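PDB 1O4S: aspartate aminotransferase from Thermotoga maritima, which catalyses the pyridoxal-phosphate-dependent transfer of an amino group from L-aspartate to 2-oxoglutarate, giving oxaloacetate and L-glutamate. Local coordinates for residues Y74-P77 and L83-G86; V152-F155 and N159-P162; S212-D217 and F225-D230; K306-E311 and T370-L375. All blocks are in the same frame, centred on the assembly; numbering follows the deposited sequence.

In the fold
Contact 3 is the buried one. It joins a strand end beside the cofactor to a short helix farther from it, and its chemistry is a carboxylate met by hydroxyl and backbone donors. Contact 2 reaches the same large sheet at its edge strand, with centres about 17 Å apart. It is partly buried and relies on one backbone bond, a water and apolar contacts. Contact 1 is partly buried and polar. It ties a loop to helix 81-95 by a salt bridge, and the same loop reaches the cofactor held by the second subunit. Contact 4 is a partly buried apolar contact between helices 296-315 and 372-386. No two contacts touch.

Contact 1 (Y74-P77 and L83-G86); sequences YTDP and LREG. With PLP (pyridoxal-5'-phosphate), chain J.
D76 and R84 meet through one charged pair. OD2 of D76 lies 3.3 Å from NH1 of R84, a salt bridge. The side chains cross at about a right angle, and the carboxylate and guanidinium planes stand 62° apart, so this is not a flat two-bond pairing. D76 holds CG anti to its backbone N (chi1 -176°), which swings the carboxylate out of the loop toward the helix. Each charged group has a further partner. OD2 of D76 also pairs with NE of R78, and NE of R84 donates to O of G79. Two arginines thus share the one carboxylate.

Hydrogen bonds hold the loop itself and reach the cofactor. OG1 of T75 donates to O of D76 at 3.2 Å, from above the carbonyl plane. Y74 OH donates to O1P of the PLP bound by the second subunit. O1P lies at the edge of the Y74 ring, near its plane. Y74 OH and O1P of PLP are modelled 2.4 Å apart, which is very short, so the exact length is doubtful. Y74 N is also bonded to E50 of the second subunit. A tyrosine reaching into the partner's active site is characteristic of aminotransferase dimers of this family.

Loop 74-77 lies between helices 57-68 and 81-95. R84 packs on V104 and V106 of strand 104-107. T75 and L83 rest on helix 281-290, at T281 and at Q284 and A287.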
loop_
_atom_site.group_PDB
_atom_site.type_symbol
_atom_site.label_atom_id
_atom_site.label_comp_id
_atom_site.label_asym_id
_atom_site.label_seq_id
_atom_site.Cartn_x
_atom_site.Cartn_y
_atom_site.Cartn_z
ATOM N N TYR B 74 -10.148 9.335 -6.490
ATOM C CA TYR B 74 -9.591 8.112 -7.007
ATOM C C TYR B 74 -9.088 8.333 -8.456
ATOM O O TYR B 74 -9.677 9.113 -9.205
ATOM C CB TYR B 74 -10.638 6.996 -6.998
ATOM C CG TYR B 74 -11.036 6.401 -5.641
ATOM C CD1 TYR B 74 -10.082 5.984 -4.697
ATOM C CD2 TYR B 74 -12.359 6.174 -5.361
ATOM C CE1 TYR B 74 -10.481 5.421 -3.468
ATOM C CE2 TYR B 74 -12.771 5.595 -4.183
ATOM C CZ TYR B 74 -11.834 5.224 -3.222
ATOM O OH TYR B 74 -12.344 4.645 -2.066
ATOM N N THR B 75 -8.013 7.642 -8.804
ATOM C CA THR B 75 -7.524 7.545 -10.188
ATOM C C THR B 75 -7.498 6.079 -10.636
ATOM O O THR B 75 -7.799 5.176 -9.865
ATOM C CB THR B 75 -6.099 8.110 -10.328
ATOM O OG1 THR B 75 -5.173 7.324 -9.560
ATOM C CG2 THR B 75 -5.999 9.449 -9.778
ATOM N N ASP B 76 -7.135 5.871 -11.901
ATOM C CA ASP B 76 -6.784 4.562 -12.427
ATOM C C ASP B 76 -5.847 3.900 -11.406
ATOM O O ASP B 76 -4.883 4.493 -10.988
ATOM C CB ASP B 76 -6.095 4.789 -13.769
ATOM C CG ASP B 76 -5.747 3.512 -14.522
ATOM O OD1 ASP B 76 -5.610 2.412 -13.943
ATOM O OD2 ASP B 76 -5.509 3.554 -15.733
ATOM N N PRO B 77 -6.141 2.687 -10.964
ATOM C CA PRO B 77 -5.290 2.013 -9.960
ATOM C C PRO B 77 -3.818 1.829 -10.359
ATOM O O PRO B 77 -2.949 1.733 -9.465
ATOM C CB PRO B 77 -5.924 0.620 -9.807
ATOM C CG PRO B 77 -7.217 0.672 -10.421
ATOM C CD PRO B 77 -7.294 1.868 -11.363
ATOM N N LEU B 83 1.246 10.180 -15.940
ATOM C CA LEU B 83 2.413 9.797 -15.153
ATOM C C LEU B 83 3.042 8.525 -15.757
ATOM O O LEU B 83 4.240 8.451 -15.955
ATOM C CB LEU B 83 2.067 9.621 -13.669
ATOM C CG LEU B 83 3.161 9.180 -12.707
ATOM C CD1 LEU B 83 4.436 10.056 -12.867
ATOM C CD2 LEU B 83 2.704 9.138 -11.255
ATOM N N ARG B 84 2.212 7.558 -16.112
ATOM C CA ARG B 84 2.731 6.350 -16.720
ATOM C C ARG B 84 3.432 6.630 -18.044
ATOM O O ARG B 84 4.513 6.094 -18.293
ATOM C CB ARG B 84 1.619 5.337 -16.884
ATOM C CG ARG B 84 1.236 4.714 -15.558
ATOM C CD ARG B 84 0.306 3.533 -15.709
ATOM N NE ARG B 84 -1.028 3.962 -16.136
ATOM C CZ ARG B 84 -1.567 3.753 -17.323
ATOM N NH1 ARG B 84 -2.787 4.203 -17.566
ATOM N NH2 ARG B 84 -0.910 3.124 -18.271
ATOM N N GLU B 85 2.828 7.493 -18.860
ATOM C CA GLU B 85 3.382 7.906 -20.119
ATOM C C GLU B 85 4.675 8.685 -19.915
ATOM O O GLU B 85 5.643 8.459 -20.620
ATOM C CB GLU B 85 2.359 8.744 -20.881
ATOM C CG GLU B 85 2.851 9.265 -22.219
ATOM C CD GLU B 85 1.862 10.231 -22.844
ATOM O OE1 GLU B 85 1.460 11.227 -22.161
ATOM O OE2 GLU B 85 1.477 9.984 -24.017
ATOM N N GLY B 86 4.698 9.607 -18.955
ATOM C CA GLY B 86 5.919 10.341 -18.642
ATOM C C GLY B 86 7.054 9.415 -18.224
ATOM O O GLY B 86 8.163 9.536 -18.717
HETATM N N1 PLP J . -15.083 -0.658 2.035
HETATM C C2 PLP J . -16.133 -0.393 1.168
HETATM C C2A PLP J . -17.272 -1.410 1.195
HETATM C C3 PLP J . -16.107 0.764 0.334
HETATM O O3 PLP J . -17.035 0.976 -0.443
HETATM C C4 PLP J . -15.018 1.693 0.400
HETATM C C4A PLP J . -14.891 2.968 -0.457
HETATM C C5 PLP J . -13.991 1.357 1.292
HETATM C C6 PLP J . -14.042 0.205 2.114
HETATM C C5A PLP J . -12.801 2.248 1.507
HETATM O O4P PLP J . -11.946 2.630 0.462
HETATM P P PLP J . -10.645 3.479 0.779
HETATM O O1P PLP J . -10.809 4.504 -0.274
HETATM O O2P PLP J . -10.638 3.873 2.178
HETATM O O3P PLP J . -9.589 2.477 0.493
#

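Contact 2 (V152-F155 and N159-P162); sequences VETF and NFQP
F160 N bonds to O of F155, at 2.7 Å and with 151° at the hydrogen. The bond closes a bend within the loop that leaves edge strand 148-153 of the large mixed sheet and leads to helix 164-170. N159 comes first along this bend. N159 N is merely near, 3.3 Å from F155 O, and its angle is too poor for a bond. N159 and F160 both have positive phi, in the left-handed region, where the chain reverses.

The F160 ring presents its edge to T154. CD2 of F160 is 3.5 Å from T154 OG1, and CE2 of F160 is 3.7 Å from T154 O. The ring also touches P133 and T187. An alanine here would take away that ring and would probably open a gap between T154, P133 and T187.

Q161 adds a water bridge: the water accepts from F155 N at 2.9 Å and donates to Q161 O at 2.8 Å. NE2 of Q161 donates to V190 O.

P162 lies against T154. OG1 of T154 sits between the backbone N and the carbonyl carbon (chi1 64°) and bonds to S132 O. This leaves the methyl for the proline: T154 CG2 is 3.8 Å from P162 CA.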
loop_
_atom_site.group_PDB
_atom_site.type_symbol
_atom_site.label_atom_id
_atom_site.label_comp_id
_atom_site.label_asym_id
_atom_site.label_seq_id
_atom_site.Cartn_x
_atom_site.Cartn_y
_atom_site.Cartn_z
ATOM N N VAL B 152 22.630 -15.760 -1.795
ATOM C CA VAL B 152 23.933 -16.020 -2.364
ATOM C C VAL B 152 24.813 -14.926 -1.804
ATOM O O VAL B 152 24.648 -13.754 -2.156
ATOM C CB VAL B 152 23.910 -15.990 -3.916
ATOM C CG1 VAL B 152 25.318 -16.079 -4.481
ATOM C CG2 VAL B 152 23.038 -17.118 -4.445
ATOM N N GLU B 153 25.732 -15.318 -0.922
ATOM C CA GLU B 153 26.648 -14.395 -0.294
ATOM C C GLU B 153 27.758 -13.917 -1.250
ATOM O O GLU B 153 28.319 -14.701 -2.019
ATOM C CB GLU B 153 27.273 -15.048 0.928
ATOM C CG GLU B 153 28.045 -14.085 1.823
ATOM C CD GLU B 153 28.728 -14.785 2.987
ATOM O OE1 GLU B 153 29.299 -14.070 3.855
ATOM O OE2 GLU B 153 28.711 -16.044 3.031
ATOM N N THR B 154 28.047 -12.622 -1.171
ATOM C CA THR B 154 29.162 -11.989 -1.863
ATOM C C THR B 154 30.135 -11.421 -0.848
ATOM O O THR B 154 29.798 -11.218 0.314
ATOM C CB THR B 154 28.702 -10.858 -2.839
ATOM O OG1 THR B 154 28.078 -9.786 -2.126
ATOM C CG2 THR B 154 27.644 -11.348 -3.814
ATOM N N PHE B 155 31.338 -11.134 -1.315
ATOM C CA PHE B 155 32.478 -10.907 -0.427
ATOM C C PHE B 155 33.192 -9.620 -0.767
ATOM O O PHE B 155 33.284 -9.252 -1.935
ATOM C CB PHE B 155 33.450 -12.108 -0.492
ATOM C CG PHE B 155 32.788 -13.419 -0.165
ATOM C CD1 PHE B 155 32.589 -13.796 1.159
ATOM C CD2 PHE B 155 32.295 -14.242 -1.178
ATOM C CE1 PHE B 155 31.932 -14.975 1.472
ATOM C CE2 PHE B 155 31.641 -15.425 -0.871
ATOM C CZ PHE B 155 31.460 -15.796 0.455
ATOM N N ASN B 159 34.876 -7.530 -4.199
ATOM C CA ASN B 159 34.204 -6.240 -4.371
ATOM C C ASN B 159 32.676 -6.358 -4.319
ATOM O O ASN B 159 31.952 -5.580 -4.950
ATOM C CB ASN B 159 34.636 -5.545 -5.682
ATOM C CG ASN B 159 36.154 -5.285 -5.770
ATOM O OD1 ASN B 159 36.748 -5.436 -6.848
ATOM N ND2 ASN B 159 36.779 -4.890 -4.649
ATOM N N PHE B 160 32.208 -7.338 -3.544
ATOM C CA PHE B 160 30.797 -7.713 -3.446
ATOM C C PHE B 160 30.121 -7.984 -4.796
ATOM O O PHE B 160 28.921 -7.763 -4.960
ATOM C CB PHE B 160 30.034 -6.663 -2.641
ATOM C CG PHE B 160 30.447 -6.598 -1.208
ATOM C CD1 PHE B 160 31.026 -5.452 -0.684
ATOM C CD2 PHE B 160 30.245 -7.682 -0.366
ATOM C CE1 PHE B 160 31.379 -5.382 0.670
ATOM C CE2 PHE B 160 30.607 -7.625 0.977
ATOM C CZ PHE B 160 31.179 -6.459 1.492
ATOM N N GLN B 161 30.894 -8.493 -5.749
ATOM C CA GLN B 161 30.377 -8.846 -7.067
ATOM C C GLN B 161 29.910 -10.300 -7.048
ATOM O O GLN B 161 30.646 -11.192 -6.615
ATOM C CB GLN B 161 31.428 -8.658 -8.164
ATOM C CG GLN B 161 31.955 -7.229 -8.306
ATOM C CD GLN B 161 30.874 -6.253 -8.765
ATOM O OE1 GLN B 161 30.038 -6.602 -9.605
ATOM N NE2 GLN B 161 30.898 -5.039 -8.223
ATOM N N PRO B 162 28.671 -10.524 -7.472
ATOM C CA PRO B 162 28.129 -11.875 -7.565
ATOM C C PRO B 162 28.775 -12.671 -8.700
ATOM O O PRO B 162 29.196 -12.119 -9.730
ATOM C CB PRO B 162 26.653 -11.643 -7.821
ATOM C CG PRO B 162 26.543 -10.265 -8.324
ATOM C CD PRO B 162 27.694 -9.504 -7.881
HETATM O O HOH W 1 31.486 -12.039 -4.105
#

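Contact 3 (S212-D217 and F225-D230); sequences SDEVYD and FTSILD. With PLP (pyridoxal-5'-phosphate), chain M.
E214 OE2 takes two hydrogen bonds, from I228 N across the contact at 2.9 Å and from S212 OG at 2.7 Å. I228 N comes from the syn side, 25° out of the carboxylate plane. S212 OG is met by the anti lone pair of E214 OE2. The contact belongs to the beta-alpha-beta unit of strand 209-213, helix 228-231 and strand 238-243. S227 is the N-cap of the short helix and forms a capping box with D230: S227 N donates to D230 OD1, and L229 N donates to S227 OG at 2.9 Å. The same hydroxyl donates to E214. S227 OG to E214 OE1 is modelled at 2.5 Å, very short, so its exact length is doubtful. The carboxylate sits at the N-terminal end of a short, weakly bonded helix, which would probably favour its ionised form. With an alanine here, S212 OG, S227 OG and I228 N would probably be left without the carboxylate they bond to.

F225 extends CG anti to its backbone N (chi1 179°), which carries the ring to segment 212-217. Its CZ meets E214 OE1 edge-on at 3.6 Å, and its CE2 is 3.7 Å from D217 CB.

The other side of segment 212-217 serves the cofactor. A type I turn from E214 to D217 follows the strand. V215 and Y216 in this turn line the PLP pocket. D213, at the strand end, puts OD2 2.6 Å from N1 of the PLP ring.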
loop_
_atom_site.group_PDB
_atom_site.type_symbol
_atom_site.label_atom_id
_atom_site.label_comp_id
_atom_site.label_asym_id
_atom_site.label_seq_id
_atom_site.Cartn_x
_atom_site.Cartn_y
_atom_site.Cartn_z
ATOM N N SER B 212 14.962 -6.110 -11.090
ATOM C CA SER B 212 16.057 -5.167 -10.906
ATOM C C SER B 212 15.613 -3.902 -10.204
ATOM O O SER B 212 14.834 -3.134 -10.750
ATOM C CB SER B 212 16.699 -4.799 -12.242
ATOM O OG SER B 212 17.910 -4.136 -11.979
ATOM N N ASP B 213 16.127 -3.718 -8.996
ATOM C CA ASP B 213 15.815 -2.592 -8.139
ATOM C C ASP B 213 16.897 -1.548 -8.332
ATOM O O ASP B 213 17.968 -1.614 -7.705
ATOM C CB ASP B 213 15.788 -3.071 -6.690
ATOM C CG ASP B 213 15.455 -1.967 -5.694
ATOM O OD1 ASP B 213 15.352 -0.769 -6.098
ATOM O OD2 ASP B 213 15.306 -2.236 -4.469
ATOM N N GLU B 214 16.581 -0.550 -9.153
ATOM C CA GLU B 214 17.528 0.467 -9.572
ATOM C C GLU B 214 17.226 1.860 -8.995
ATOM O O GLU B 214 17.473 2.877 -9.622
ATOM C CB GLU B 214 17.607 0.441 -11.118
ATOM C CG GLU B 214 18.406 -0.777 -11.626
ATOM C CD GLU B 214 18.565 -0.897 -13.148
ATOM O OE1 GLU B 214 18.727 0.134 -13.878
ATOM O OE2 GLU B 214 18.565 -2.068 -13.630
ATOM N N VAL B 215 16.704 1.899 -7.781
ATOM C CA VAL B 215 16.248 3.156 -7.190
ATOM C C VAL B 215 17.364 4.175 -6.945
ATOM O O VAL B 215 17.087 5.373 -6.812
ATOM C CB VAL B 215 15.514 2.997 -5.850
ATOM C CG1 VAL B 215 14.146 2.537 -6.076
ATOM C CG2 VAL B 215 16.276 2.099 -4.875
ATOM N N TYR B 216 18.614 3.690 -6.888
ATOM C CA TYR B 216 19.775 4.542 -6.621
ATOM C C TYR B 216 20.511 4.870 -7.892
ATOM O O TYR B 216 21.597 5.395 -7.836
ATOM C CB TYR B 216 20.721 3.862 -5.630
ATOM C CG TYR B 216 20.151 3.712 -4.244
ATOM C CD1 TYR B 216 20.102 4.792 -3.381
ATOM C CD2 TYR B 216 19.703 2.494 -3.777
ATOM C CE1 TYR B 216 19.617 4.666 -2.112
ATOM C CE2 TYR B 216 19.197 2.360 -2.487
ATOM C CZ TYR B 216 19.152 3.457 -1.669
ATOM O OH TYR B 216 18.659 3.372 -0.401
ATOM N N ASP B 217 19.910 4.596 -9.043
ATOM C CA ASP B 217 20.623 4.737 -10.317
ATOM C C ASP B 217 21.110 6.157 -10.684
ATOM O O ASP B 217 21.996 6.301 -11.545
ATOM C CB ASP B 217 19.830 4.142 -11.489
ATOM C CG ASP B 217 18.597 4.967 -11.881
ATOM O OD1 ASP B 217 18.083 4.756 -13.009
ATOM O OD2 ASP B 217 18.023 5.780 -11.138
ATOM N N PHE B 225 28.190 2.554 -14.179
ATOM C CA PHE B 225 26.841 2.033 -13.922
ATOM C C PHE B 225 26.233 1.446 -15.179
ATOM O O PHE B 225 26.154 2.103 -16.205
ATOM C CB PHE B 225 25.851 3.063 -13.328
ATOM C CG PHE B 225 24.467 2.482 -13.111
ATOM C CD1 PHE B 225 24.271 1.495 -12.158
ATOM C CD2 PHE B 225 23.393 2.878 -13.895
ATOM C CE1 PHE B 225 23.045 0.906 -11.977
ATOM C CE2 PHE B 225 22.139 2.303 -13.721
ATOM C CZ PHE B 225 21.963 1.311 -12.759
ATOM N N THR B 226 25.799 0.194 -15.055
ATOM C CA THR B 226 25.058 -0.523 -16.079
ATOM C C THR B 226 23.693 -0.904 -15.506
ATOM O O THR B 226 23.612 -1.540 -14.446
ATOM C CB THR B 226 25.808 -1.804 -16.459
ATOM O OG1 THR B 226 27.155 -1.496 -16.873
ATOM C CG2 THR B 226 25.170 -2.453 -17.657
ATOM N N SER B 227 22.639 -0.531 -16.221
ATOM C CA SER B 227 21.273 -0.904 -15.880
ATOM C C SER B 227 20.987 -2.229 -16.543
ATOM O O SER B 227 21.564 -2.527 -17.589
ATOM C CB SER B 227 20.302 0.140 -16.421
ATOM O OG SER B 227 18.974 -0.281 -16.328
ATOM N N ILE B 228 20.093 -3.017 -15.960
ATOM C CA ILE B 228 19.602 -4.199 -16.653
ATOM C C ILE B 228 19.002 -3.802 -18.010
ATOM O O ILE B 228 19.006 -4.593 -18.947
ATOM C CB ILE B 228 18.568 -4.995 -15.805
ATOM C CG1 ILE B 228 18.496 -6.474 -16.276
ATOM C CG2 ILE B 228 17.166 -4.333 -15.856
ATOM C CD1 ILE B 228 19.807 -7.257 -16.109
ATOM N N LEU B 229 18.476 -2.587 -18.099
ATOM C CA LEU B 229 17.956 -2.059 -19.366
ATOM C C LEU B 229 19.048 -1.649 -20.405
ATOM O O LEU B 229 18.725 -1.411 -21.572
ATOM C CB LEU B 229 17.017 -0.893 -19.091
ATOM C CG LEU B 229 15.835 -1.209 -18.153
ATOM C CD1 LEU B 229 14.899 -0.012 -18.118
ATOM C CD2 LEU B 229 15.060 -2.449 -18.534
ATOM N N ASP B 230 20.308 -1.560 -19.969
ATOM C CA ASP B 230 21.470 -1.456 -20.879
ATOM C C ASP B 230 21.828 -2.768 -21.606
ATOM O O ASP B 230 22.362 -2.745 -22.718
ATOM C CB ASP B 230 22.707 -0.963 -20.109
ATOM C CG ASP B 230 22.664 0.553 -19.797
ATOM O OD1 ASP B 230 23.084 0.943 -18.689
ATOM O OD2 ASP B 230 22.254 1.413 -20.605
HETATM N N1 PLP M . 15.344 -0.622 -2.488
HETATM C C2 PLP M . 16.394 -0.212 -1.689
HETATM C C2A PLP M . 17.573 -1.139 -1.640
HETATM C C3 PLP M . 16.325 0.980 -0.951
HETATM O O3 PLP M . 17.270 1.332 -0.256
HETATM C C4 PLP M . 15.197 1.809 -1.063
HETATM C C4A PLP M . 15.131 3.135 -0.272
HETATM C C5 PLP M . 14.158 1.356 -1.912
HETATM C C6 PLP M . 14.252 0.147 -2.599
HETATM C C5A PLP M . 12.856 2.079 -2.184
HETATM O O4P PLP M . 12.078 2.728 -1.193
HETATM P P PLP M . 10.754 3.552 -1.557
HETATM O O1P PLP M . 10.867 4.684 -0.605
HETATM O O2P PLP M . 10.768 3.931 -2.980
HETATM O O3P PLP M . 9.733 2.560 -1.158
#

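Contact 4 (K306-E311 and T370-L375); sequences KNFVVE and TSIERL
F308 sets CG anti to its backbone N (chi1 171°), which carries the ring off its helix toward I372 and L375. On L375 it is CB, not the end of the side chain, that touches the ring.

The two partners meet the ring in different ways. CG2 of I372 sits over one face, 4.2 Å from the centroid of the F308 ring and only 7° off the ring normal. This is a CH-pi contact, with the methyl almost directly above the ring centre. L375 comes to the edge: its CB is 4.2 Å from CE2 of F308, near the ring plane. The side chains of F308 and L375 run antiparallel alongside one another. CE2 of F308 is also 4.1 Å from O of I372, a carbonyl that accepts from T376 OG1 one turn on. Apart from this carbonyl, the contact is apolar: one aromatic ring is set against the first turn of a helix.

That turn is capped. S371 is the N-cap, and its OG accepts from R374 N at 3.3 Å. R374 points its guanidinium to D42, in a salt bridge.

The contact is helix-to-helix packing within the small domain of the aminotransferase fold. It joins helix 296-315 to the C-terminal helix 372-386, and the same pairing continues along both helices. F308 also touches T376 and L379, V309 touches L379, and I372 reaches E304 and R305. V309 and V310 rest helix 296-315 on L329 of strand 328-332, an outermost strand of the smaller mixed sheet.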
loop_
_atom_site.group_PDB
_atom_site.type_symbol
_atom_site.label_atom_id
_atom_site.label_comp_id
_atom_site.label_asym_id
_atom_site.label_seq_id
_atom_site.Cartn_x
_atom_site.Cartn_y
_atom_site.Cartn_z
ATOM N N LYS B 306 30.922 11.354 -0.466
ATOM C CA LYS B 306 31.442 10.025 -0.720
ATOM C C LYS B 306 32.954 10.124 -0.777
ATOM O O LYS B 306 33.635 9.414 -0.063
ATOM C CB LYS B 306 30.857 9.465 -2.028
ATOM C CG LYS B 306 31.291 8.016 -2.400
ATOM C CD LYS B 306 32.643 7.922 -3.142
ATOM C CE LYS B 306 32.595 8.527 -4.552
ATOM N NZ LYS B 306 33.892 8.328 -5.336
ATOM N N ASN B 307 33.485 11.019 -1.601
ATOM C CA ASN B 307 34.941 11.204 -1.687
ATOM C C ASN B 307 35.572 11.521 -0.340
ATOM O O ASN B 307 36.657 11.047 -0.043
ATOM C CB ASN B 307 35.311 12.326 -2.654
ATOM C CG ASN B 307 35.096 11.949 -4.092
ATOM O OD1 ASN B 307 35.078 10.766 -4.436
ATOM N ND2 ASN B 307 34.919 12.951 -4.950
ATOM N N PHE B 308 34.897 12.328 0.469
ATOM C CA PHE B 308 35.431 12.726 1.767
ATOM C C PHE B 308 35.462 11.590 2.777
ATOM O O PHE B 308 36.407 11.464 3.547
ATOM C CB PHE B 308 34.616 13.882 2.366
ATOM C CG PHE B 308 34.992 14.196 3.793
ATOM C CD1 PHE B 308 36.187 14.854 4.078
ATOM C CD2 PHE B 308 34.181 13.785 4.849
ATOM C CE1 PHE B 308 36.556 15.110 5.392
ATOM C CE2 PHE B 308 34.538 14.052 6.162
ATOM C CZ PHE B 308 35.730 14.708 6.436
ATOM N N VAL B 309 34.410 10.791 2.814
ATOM C CA VAL B 309 34.342 9.697 3.773
ATOM C C VAL B 309 35.314 8.583 3.367
ATOM O O VAL B 309 35.954 7.968 4.217
ATOM C CB VAL B 309 32.892 9.143 3.974
ATOM C CG1 VAL B 309 32.264 8.634 2.659
ATOM C CG2 VAL B 309 32.892 7.995 5.007
ATOM N N VAL B 310 35.424 8.360 2.061
ATOM C CA VAL B 310 36.313 7.354 1.506
ATOM C C VAL B 310 37.743 7.713 1.884
ATOM O O VAL B 310 38.415 6.915 2.522
ATOM C CB VAL B 310 36.114 7.177 -0.034
ATOM C CG1 VAL B 310 37.290 6.460 -0.685
ATOM C CG2 VAL B 310 34.816 6.407 -0.304
ATOM N N GLU B 311 38.191 8.917 1.539
ATOM C CA GLU B 311 39.554 9.339 1.889
ATOM C C GLU B 311 39.796 9.185 3.386
ATOM O O GLU B 311 40.805 8.650 3.807
ATOM C CB GLU B 311 39.864 10.784 1.464
ATOM C CG GLU B 311 41.216 11.265 2.036
ATOM C CD GLU B 311 41.857 12.458 1.317
ATOM O OE1 GLU B 311 43.024 12.801 1.676
ATOM O OE2 GLU B 311 41.207 13.058 0.413
ATOM N N THR B 370 24.343 13.238 5.377
ATOM C CA THR B 370 24.515 14.377 6.267
ATOM C C THR B 370 25.685 15.241 5.810
ATOM O O THR B 370 26.460 14.866 4.933
ATOM C CB THR B 370 24.673 13.964 7.768
ATOM O OG1 THR B 370 26.033 13.668 8.076
ATOM C CG2 THR B 370 23.989 12.652 8.100
ATOM N N SER B 371 25.781 16.424 6.399
ATOM C CA SER B 371 26.775 17.392 5.986
ATOM C C SER B 371 28.211 16.891 6.215
ATOM O O SER B 371 28.468 16.073 7.107
ATOM C CB SER B 371 26.548 18.686 6.737
ATOM O OG SER B 371 26.653 18.449 8.116
ATOM N N ILE B 372 29.137 17.396 5.395
ATOM C CA ILE B 372 30.550 17.114 5.576
ATOM C C ILE B 372 30.976 17.481 6.979
ATOM O O ILE B 372 31.788 16.773 7.579
ATOM C CB ILE B 372 31.411 17.801 4.483
ATOM C CG1 ILE B 372 31.286 16.985 3.200
ATOM C CG2 ILE B 372 32.898 17.865 4.893
ATOM C CD1 ILE B 372 32.095 17.494 2.063
ATOM N N GLU B 373 30.367 18.535 7.520
ATOM C CA GLU B 373 30.661 19.000 8.874
ATOM C C GLU B 373 30.388 17.912 9.922
ATOM O O GLU B 373 31.213 17.626 10.781
ATOM C CB GLU B 373 29.827 20.251 9.205
ATOM C CG GLU B 373 30.152 20.839 10.585
ATOM C CD GLU B 373 29.243 22.000 11.005
ATOM O OE1 GLU B 373 28.207 22.208 10.351
ATOM O OE2 GLU B 373 29.574 22.705 12.002
ATOM N N ARG B 374 29.205 17.341 9.844
ATOM C CA ARG B 374 28.781 16.319 10.786
ATOM C C ARG B 374 29.521 15.010 10.552
ATOM O O ARG B 374 29.863 14.327 11.506
ATOM C CB ARG B 374 27.274 16.090 10.683
ATOM C CG ARG B 374 26.459 17.276 11.118
ATOM C CD ARG B 374 26.453 17.496 12.612
ATOM N NE ARG B 374 25.377 16.736 13.265
ATOM C CZ ARG B 374 25.284 16.531 14.587
ATOM N NH1 ARG B 374 26.220 17.000 15.411
ATOM N NH2 ARG B 374 24.258 15.826 15.072
ATOM N N LEU B 375 29.736 14.674 9.278
ATOM C CA LEU B 375 30.539 13.525 8.900
ATOM C C LEU B 375 31.957 13.632 9.462
ATOM O O LEU B 375 32.532 12.639 9.879
ATOM C CB LEU B 375 30.592 13.373 7.385
ATOM C CG LEU B 375 29.324 12.867 6.686
ATOM C CD1 LEU B 375 29.516 13.016 5.204
ATOM C CD2 LEU B 375 29.058 11.428 7.031
#